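Local coordinates for capsular polysaccharide export system protein KpsC (Thermosulfurimonas dismutans, PDB 6MGB), which probably transfers Kdo in beta(2,4) linkage from CMP-Kdo while building the conserved glycolipid anchor of Gram-negative bacterial capsules, at residues H136-K140 against N231-L235; R128-I133 against I314-I318. All coordinates share one frame; numbering follows the deposited sequence. Where two conformers were deposited one is given.

Contact 1: residues H136-K140 against N231-L235; sequences HKISK and NPVDL. With C5P (cytidine-5'-monophosphate), chain D.
Asn231 reaches across to the main chain of Lys137 and donates from ND2 to Lys137 O over 3.3 Å, a long but nearly straight bond (173° at the hydrogen). The donor lies in the carbonyl plane, on a lone pair of the oxygen, and the acceptor lies almost exactly in the amide plane of Asn231. The same amide caps the helix that follows: as N-cap residue, Asn231 uses OD1 to accept weakly from Val233 N and Asp234 N. With CG anti to the backbone N (chi1 -180°), one end of the amide faces its own helix and the other the facing loop. Replacing the amide with a bare methyl, as an alanine here would, is likely to cost Lys137 O this donor and the first helical turn its side-chain cap.

The apolar contacts centre on Val233, whose CG2 lies only 3.4 Å from Lys137 CB, closer than usual for two carbons, while its CG1 rests 3.7 Å from Ile138 O. The aliphatic part of Lys137 runs on obliquely past Asp234. Lys137 NZ stays 5.4 Å from Asp234 OD1, too far for a salt bridge, and Asp234 OD2 accepts from Val147 N.

Toward the nucleotide, Ser139 OG sits 3.6 Å from Pro232 CG, and both residues border the CMP ribose: Pro232 CG is 3.5 Å from O2' of the ligand. Lys140 CD lies 3.7 Å from C5' of CMP, while Lys140 NZ bonds to Gln248 OE1 and Gly75 O.

Lys137, with positive phi, is the C' residue of the Schellman motif ending helix 120-135. The contact thus joins the end of that helix to the start of helix 232-236, with helix 248-255 against Ser139 and Pro232 and helix 314-322 against Ile138.

Contact 2: residues R128-I133 against I314-I318; sequences RALKLI and IFDVI
Ala129 meets Phe315 and Ile318 where two nearly parallel helices, 120-135 and 314-322, run side by side; the short segments cross at 16° with their axes 10.8 Å apart. The Ala129 methyl sits among larger side chains of the opposing helix: its CB touches Phe315 CE1 at 3.9 Å, Ile318 CD1 at 4.1 Å and Ile314 CD1 at 4.2 Å. Ile318 spreads its branches over the next turn, CD1 reaching Ile133 CG1 and CG2 meeting Leu132 CB, each at 4.1 Å. Its CG1 is anti to the carbonyl carbon (chi1 -69°) and the chain then runs on extended, which carries CD1 between Ala129 and Ile133. Ile314 CG2 lies above one face of the Phe315 ring, toward its rim.

Toward solvent the contact thins to a few touches at that rim: Leu132 CD1 approaches the ring edge, 4.2 Å from Phe315 CD1, and Arg128 CB also comes in near the ring plane.

Helix 314-322 follows strand 310-312 of the mixed sheet; Leu130 and Ile133 also touch helices 289-299 and 248-255. With no hydrogen bond or salt bridge between the segments, their pairing probably depends on burying apolar side chains, the charged Arg128 lying at the exposed margin.

The two contacts share helix 120-135: contact 2 uses the face of its last turns, and contact 1 begins where the chain leaves it. Their centres are 13 Å apart. Ile138 joins them, its N probably hydrogen-bonded to Ile133 O at 3.0 Å and its CD1 packed 3.9 Å from Ile318 CG2. In sequence, contact 1 is nested within the loop closed by contact 2. Ser139, Lys140 and Pro232 of contact 1 belong to the CMP pocket, whereas the side chain of Ile133 in contact 2 stays about 10 Å from the nucleotide. Contact 2 therefore lies behind the loop that borders the ligand, joined to it through Ile138.

Contact 1: residues H136-K140 against N231-L235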
ATOM      1  N   HIS A 136      -1.649 -14.904  11.718  1.00 30.93           N
ATOM      2  CA  HIS A 136      -0.441 -15.391  11.065  1.00 36.17           C
ATOM      3  C   HIS A 136       0.574 -14.289  10.795  1.00 33.86           C
ATOM      4  O   HIS A 136       1.573 -14.538  10.111  1.00 28.80           O
ATOM      5  CB  HIS A 136      -0.802 -16.103   9.761  1.00 37.54           C
ATOM      6  CG  HIS A 136      -1.464 -17.429   9.970  1.00 44.13           C
ATOM      7  ND1 HIS A 136      -2.833 -17.583  10.005  1.00 48.37           N
ATOM      8  CD2 HIS A 136      -0.941 -18.661  10.177  1.00 36.41           C
ATOM      9  CE1 HIS A 136      -3.125 -18.854  10.214  1.00 44.75           C
ATOM     10  NE2 HIS A 136      -1.995 -19.529  10.321  1.00 46.33           N
ATOM     11  N   LYS A 137       0.349 -13.087  11.322  1.00 33.50           N
ATOM     12  CA  LYS A 137       1.295 -11.981  11.197  1.00 39.28           C
ATOM     13  C   LYS A 137       1.693 -11.761   9.738  1.00 32.27           C
ATOM     14  O   LYS A 137       2.873 -11.707   9.385  1.00 32.58           O
ATOM     15  CB  LYS A 137       2.525 -12.223  12.074  1.00 39.71           C
ATOM     16  CG  LYS A 137       2.200 -12.396  13.552  1.00 43.69           C
ATOM     17  CD  LYS A 137       3.454 -12.399  14.413  1.00 53.60           C
ATOM     18  CE  LYS A 137       3.121 -12.591  15.886  1.00 61.37           C
ATOM     19  NZ  LYS A 137       2.501 -13.918  16.154  1.00 74.51           N
ATOM     20  N   ILE A 138       0.681 -11.628   8.884  1.00 29.02           N
ATOM     21  CA  ILE A 138       0.874 -11.452   7.449  1.00 29.47           C
ATOM     22  C   ILE A 138       0.966  -9.965   7.138  1.00 29.34           C
ATOM     23  O   ILE A 138       0.320  -9.130   7.783  1.00 31.35           O
ATOM     24  CB  ILE A 138      -0.268 -12.134   6.664  1.00 27.94           C
ATOM     25  CG1 ILE A 138      -0.097 -13.655   6.707  1.00 35.26           C
ATOM     26  CG2 ILE A 138      -0.312 -11.646   5.214  1.00 28.58           C
ATOM     27  CD1 ILE A 138      -1.312 -14.426   6.234  1.00 33.86           C
ATOM     28  N   SER A 139       1.773  -9.630   6.139  1.00 28.64           N
ATOM     29  CA  SER A 139       1.977  -8.242   5.736  1.00 27.85           C
ATOM     30  C   SER A 139       2.248  -8.220   4.235  1.00 25.62           C
ATOM     31  O   SER A 139       2.004  -9.208   3.533  1.00 25.27           O
ATOM     32  CB  SER A 139       3.111  -7.608   6.561  1.00 30.02           C
ATOM     33  OG  SER A 139       4.331  -8.301   6.370  1.00 34.48           O
ATOM     34  N   LYS A 140       2.756  -7.091   3.738  1.00 24.52           N
ATOM     35  CA  LYS A 140       2.985  -6.948   2.303  1.00 24.85           C
ATOM     36  C   LYS A 140       4.056  -7.917   1.812  1.00 25.87           C
ATOM     37  O   LYS A 140       3.868  -8.598   0.796  1.00 25.99           O
ATOM     38  CB  LYS A 140       3.381  -5.507   1.978  1.00 22.61           C
ATOM     39  CG  LYS A 140       3.396  -5.180   0.491  1.00 32.04           C
ATOM     40  CD  LYS A 140       3.833  -3.742   0.239  1.00 29.65           C
ATOM     41  CE  LYS A 140       3.575  -3.320  -1.201  1.00 40.10           C
ATOM     42  NZ  LYS A 140       2.134  -3.015  -1.445  1.00 37.07           N
ATOM     43  N   ASN A 231       9.660  -8.544  11.494  1.00 30.67           N
ATOM     44  CA  ASN A 231       8.319  -8.670  10.950  1.00 31.29           C
ATOM     45  C   ASN A 231       7.517  -7.438  11.361  1.00 30.46           C
ATOM     46  O   ASN A 231       7.378  -7.178  12.566  1.00 30.27           O
ATOM     47  CB  ASN A 231       7.654  -9.949  11.456  1.00 35.53           C
ATOM     48  CG  ASN A 231       6.251 -10.136  10.908  1.00 41.82           C
ATOM     49  OD1 ASN A 231       5.507  -9.175  10.741  1.00 43.48           O
ATOM     50  ND2 ASN A 231       5.884 -11.379  10.624  1.00 40.25           N
ATOM     51  N   PRO A 232       6.979  -6.662  10.415  1.00 31.86           N
ATOM     52  CA  PRO A 232       6.375  -5.373  10.800  1.00 28.03           C
ATOM     53  C   PRO A 232       5.187  -5.502  11.737  1.00 36.08           C
ATOM     54  O   PRO A 232       5.041  -4.682  12.652  1.00 35.43           O
ATOM     55  CB  PRO A 232       5.975  -4.761   9.448  1.00 28.68           C
ATOM     56  CG  PRO A 232       5.875  -5.912   8.507  1.00 42.17           C
ATOM     57  CD  PRO A 232       6.911  -6.892   8.961  1.00 46.36           C
ATOM     58  N   VAL A 233       4.327  -6.502  11.542  1.00 30.35           N
ATOM     59  CA  VAL A 233       3.153  -6.616  12.400  1.00 34.61           C
ATOM     60  C   VAL A 233       3.533  -7.149  13.779  1.00 30.68           C
ATOM     61  O   VAL A 233       2.855  -6.853  14.769  1.00 32.63           O
ATOM     62  CB  VAL A 233       2.075  -7.485  11.732  1.00 44.86           C
ATOM     63  CG1 VAL A 233       1.600  -6.839  10.440  1.00 48.54           C
ATOM     64  CG2 VAL A 233       2.591  -8.875  11.458  1.00 53.84           C
ATOM     65  N   ASP A 234       4.612  -7.928  13.875  1.00 33.08           N
ATOM     66  CA  ASP A 234       5.144  -8.284  15.187  1.00 29.82           C
ATOM     67  C   ASP A 234       5.707  -7.053  15.888  1.00 36.45           C
ATOM     68  O   ASP A 234       5.449  -6.825  17.075  1.00 33.24           O
ATOM     69  CB  ASP A 234       6.222  -9.359  15.044  1.00 34.13           C
ATOM     70  CG  ASP A 234       6.590  -9.993  16.371  1.00 39.98           C
ATOM     71  OD1 ASP A 234       5.802  -9.870  17.333  1.00 59.55           O
ATOM     72  OD2 ASP A 234       7.671 -10.613  16.455  1.00 46.66           O
ATOM     73  N   LEU A 235       6.478  -6.243  15.160  1.00 31.89           N
ATOM     74  CA  LEU A 235       7.019  -5.016  15.733  1.00 26.78           C
ATOM     75  C   LEU A 235       5.905  -4.102  16.227  1.00 26.15           C
ATOM     76  O   LEU A 235       6.006  -3.514  17.310  1.00 30.87           O
ATOM     77  CB  LEU A 235       7.881  -4.295  14.695  1.00 27.51           C
ATOM     78  CG  LEU A 235       8.570  -3.007  15.149  1.00 25.36           C
ATOM     79  CD1 LEU A 235       9.576  -3.285  16.255  1.00 31.30           C
ATOM     80  CD2 LEU A 235       9.244  -2.323  13.969  1.00 30.93           C
TER
HETATM   81  O3P C5P D 403       4.091   1.961   1.894  1.00 28.48           O
HETATM   82  P   C5P D 403       5.509   1.518   2.174  1.00 23.36           P
HETATM   83  O1P C5P D 403       6.178   2.552   3.074  1.00 25.25           O
HETATM   84  O2P C5P D 403       6.421   1.234   0.997  1.00 24.71           O
HETATM   85  O5' C5P D 403       5.378   0.181   3.025  1.00 28.26           O
HETATM   86  C5' C5P D 403       5.204  -1.082   2.401  1.00 26.06           C
HETATM   87  C4' C5P D 403       5.240  -2.189   3.423  1.00 25.17           C
HETATM   88  O4' C5P D 403       6.605  -2.365   3.884  1.00 26.94           O
HETATM   89  C3' C5P D 403       4.446  -1.929   4.695  1.00 27.41           C
HETATM   90  O3' C5P D 403       3.074  -2.258   4.559  1.00 26.76           O
HETATM   91  C2' C5P D 403       5.170  -2.779   5.732  1.00 27.54           C
HETATM   92  O2' C5P D 403       4.763  -4.137   5.659  1.00 27.00           O
HETATM   93  C1' C5P D 403       6.622  -2.670   5.262  1.00 29.63           C
HETATM   94  N1  C5P D 403       7.356  -1.595   5.971  1.00 25.33           N
HETATM   95  C2  C5P D 403       8.286  -1.927   7.097  1.00 31.77           C
HETATM   96  N3  C5P D 403       9.027  -0.826   7.808  1.00 28.07           N
HETATM   97  C4  C5P D 403       8.850   0.566   7.405  1.00 24.42           C
HETATM   98  C5  C5P D 403       7.925   0.895   6.284  1.00 23.07           C
HETATM   99  C6  C5P D 403       7.185  -0.205   5.574  1.00 21.83           C
HETATM  100  O2  C5P D 403       8.433  -3.052   7.428  1.00 29.72           O
HETATM  101  N4  C5P D 403       9.566   1.634   8.097  1.00 27.17           N

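Contact 2: residues R128-I133 against I314-I318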
ATOM      1  N   ARG A 128     -13.137 -12.842   8.361  1.00 30.26           N
ATOM      2  CA  ARG A 128     -12.310 -14.043   8.288  0.52 33.96           C
ATOM      3  C   ARG A 128     -10.900 -13.710   7.820  1.00 34.22           C
ATOM      4  O   ARG A 128      -9.910 -14.149   8.418  1.00 33.71           O
ATOM      5  CB  ARG A 128     -12.960 -15.064   7.353  0.52 37.81           C
ATOM      6  CG  ARG A 128     -13.983 -15.967   8.025  0.52 47.79           C
ATOM      7  CD  ARG A 128     -15.181 -16.219   7.121  0.52 49.31           C
ATOM      8  NE  ARG A 128     -14.790 -16.677   5.790  0.52 45.39           N
ATOM      9  CZ  ARG A 128     -15.602 -16.702   4.737  0.52 41.59           C
ATOM     10  NH1 ARG A 128     -16.858 -16.292   4.849  0.52 40.28           N
ATOM     11  NH2 ARG A 128     -15.157 -17.136   3.566  0.52 39.76           N
ATOM     12  N   ALA A 129     -10.787 -12.934   6.740  1.00 27.13           N
ATOM     13  CA  ALA A 129      -9.471 -12.601   6.206  1.00 30.38           C
ATOM     14  C   ALA A 129      -8.669 -11.771   7.199  1.00 31.81           C
ATOM     15  O   ALA A 129      -7.463 -11.985   7.370  1.00 28.65           O
ATOM     16  CB  ALA A 129      -9.620 -11.857   4.879  1.00 30.57           C
ATOM     17  N   LEU A 130      -9.323 -10.822   7.871  1.00 26.95           N
ATOM     18  CA  LEU A 130      -8.621  -9.983   8.835  1.00 30.89           C
ATOM     19  C   LEU A 130      -8.076 -10.815   9.991  1.00 33.39           C
ATOM     20  O   LEU A 130      -6.933 -10.622  10.420  1.00 32.06           O
ATOM     21  CB  LEU A 130      -9.554  -8.885   9.345  1.00 26.78           C
ATOM     22  CG  LEU A 130      -8.982  -7.899  10.367  1.00 32.27           C
ATOM     23  CD1 LEU A 130      -7.780  -7.149   9.806  1.00 36.12           C
ATOM     24  CD2 LEU A 130     -10.065  -6.923  10.802  1.00 36.26           C
ATOM     25  N   LYS A 131      -8.875 -11.753  10.504  1.00 29.03           N
ATOM     26  CA  LYS A 131      -8.404 -12.597  11.595  1.00 32.67           C
ATOM     27  C   LYS A 131      -7.205 -13.434  11.164  1.00 28.14           C
ATOM     28  O   LYS A 131      -6.226 -13.559  11.909  1.00 33.75           O
ATOM     29  CB  LYS A 131      -9.534 -13.499  12.095  1.00 37.64           C
ATOM     30  CG  LYS A 131      -9.099 -14.471  13.181  1.00 49.97           C
ATOM     31  CD  LYS A 131     -10.260 -15.290  13.719  1.00 49.57           C
ATOM     32  CE  LYS A 131      -9.763 -16.418  14.611  1.00 58.39           C
ATOM     33  NZ  LYS A 131      -8.851 -15.930  15.685  1.00 58.77           N
ATOM     34  N   LEU A 132      -7.263 -14.019   9.965  1.00 31.42           N
ATOM     35  CA  LEU A 132      -6.148 -14.828   9.484  1.00 34.07           C
ATOM     36  C   LEU A 132      -4.878 -13.994   9.354  1.00 31.15           C
ATOM     37  O   LEU A 132      -3.789 -14.443   9.729  1.00 30.00           O
ATOM     38  CB  LEU A 132      -6.508 -15.471   8.143  1.00 31.04           C
ATOM     39  CG  LEU A 132      -7.478 -16.656   8.195  1.00 38.53           C
ATOM     40  CD1 LEU A 132      -8.013 -16.972   6.808  1.00 33.51           C
ATOM     41  CD2 LEU A 132      -6.804 -17.886   8.791  1.00 39.74           C
ATOM     42  N   ILE A 133      -4.999 -12.774   8.827  1.00 31.15           N
ATOM     43  CA  ILE A 133      -3.830 -11.914   8.660  1.00 29.88           C
ATOM     44  C   ILE A 133      -3.237 -11.550  10.015  1.00 32.02           C
ATOM     45  O   ILE A 133      -2.013 -11.541  10.192  1.00 28.49           O
ATOM     46  CB  ILE A 133      -4.205 -10.663   7.844  1.00 22.08           C
ATOM     47  CG1 ILE A 133      -4.457 -11.053   6.384  1.00 26.32           C
ATOM     48  CG2 ILE A 133      -3.114  -9.602   7.932  1.00 27.92           C
ATOM     49  CD1 ILE A 133      -5.100  -9.964   5.550  1.00 31.58           C
ATOM     50  N   ILE A 314      -8.490 -13.273  -2.049  1.00 25.80           N
ATOM     51  CA  ILE A 314      -7.501 -13.011  -1.009  1.00 26.57           C
ATOM     52  C   ILE A 314      -7.169 -14.281  -0.240  1.00 30.67           C
ATOM     53  O   ILE A 314      -6.036 -14.456   0.227  1.00 25.90           O
ATOM     54  CB  ILE A 314      -8.006 -11.900  -0.066  1.00 28.33           C
ATOM     55  CG1 ILE A 314      -6.890 -11.469   0.891  1.00 31.51           C
ATOM     56  CG2 ILE A 314      -9.235 -12.371   0.700  1.00 28.43           C
ATOM     57  CD1 ILE A 314      -7.253 -10.289   1.773  1.00 31.12           C
ATOM     58  N   PHE A 315      -8.139 -15.185  -0.088  1.00 25.83           N
ATOM     59  CA  PHE A 315      -7.909 -16.394   0.694  1.00 30.90           C
ATOM     60  C   PHE A 315      -6.946 -17.344  -0.005  1.00 26.31           C
ATOM     61  O   PHE A 315      -6.250 -18.116   0.664  1.00 29.28           O
ATOM     62  CB  PHE A 315      -9.242 -17.084   0.977  1.00 34.48           C
ATOM     63  CG  PHE A 315     -10.170 -16.268   1.837  1.00 25.71           C
ATOM     64  CD1 PHE A 315      -9.988 -16.209   3.209  1.00 27.87           C
ATOM     65  CD2 PHE A 315     -11.212 -15.550   1.273  1.00 31.35           C
ATOM     66  CE1 PHE A 315     -10.831 -15.457   4.005  1.00 46.59           C
ATOM     67  CE2 PHE A 315     -12.060 -14.797   2.065  1.00 36.20           C
ATOM     68  CZ  PHE A 315     -11.868 -14.750   3.432  1.00 31.51           C
ATOM     69  N   ASP A 316      -6.882 -17.304  -1.337  1.00 29.26           N
ATOM     70  CA  ASP A 316      -5.894 -18.110  -2.047  1.00 30.51           C
ATOM     71  C   ASP A 316      -4.480 -17.646  -1.722  1.00 30.37           C
ATOM     72  O   ASP A 316      -3.574 -18.466  -1.535  1.00 33.69           O
ATOM     73  CB  ASP A 316      -6.142 -18.045  -3.553  1.00 29.01           C
ATOM     74  CG  ASP A 316      -7.495 -18.599  -3.946  1.00 29.89           C
ATOM     75  OD1 ASP A 316      -7.920 -19.612  -3.351  1.00 31.82           O
ATOM     76  OD2 ASP A 316      -8.132 -18.019  -4.848  1.00 29.64           O
ATOM     77  N   VAL A 317      -4.273 -16.330  -1.649  1.00 29.41           N
ATOM     78  CA  VAL A 317      -2.946 -15.804  -1.346  1.00 29.59           C
ATOM     79  C   VAL A 317      -2.612 -16.009   0.125  1.00 35.06           C
ATOM     80  O   VAL A 317      -1.474 -16.348   0.473  1.00 42.16           O
ATOM     81  CB  VAL A 317      -2.863 -14.322  -1.761  1.00 28.88           C
ATOM     82  CG1 VAL A 317      -1.648 -13.641  -1.142  1.00 31.84           C
ATOM     83  CG2 VAL A 317      -2.810 -14.211  -3.279  1.00 28.82           C
ATOM     84  N   ILE A 318      -3.589 -15.810   1.015  1.00 25.06           N
ATOM     85  CA  ILE A 318      -3.351 -16.051   2.436  1.00 33.14           C
ATOM     86  C   ILE A 318      -2.881 -17.484   2.652  1.00 39.19           C
ATOM     87  O   ILE A 318      -1.839 -17.727   3.269  1.00 41.24           O
ATOM     88  CB  ILE A 318      -4.616 -15.736   3.257  1.00 33.91           C
ATOM     89  CG1 ILE A 318      -4.891 -14.231   3.243  1.00 28.88           C
ATOM     90  CG2 ILE A 318      -4.459 -16.228   4.698  1.00 39.24           C
ATOM     91  CD1 ILE A 318      -6.177 -13.819   3.935  1.00 31.36           C
TER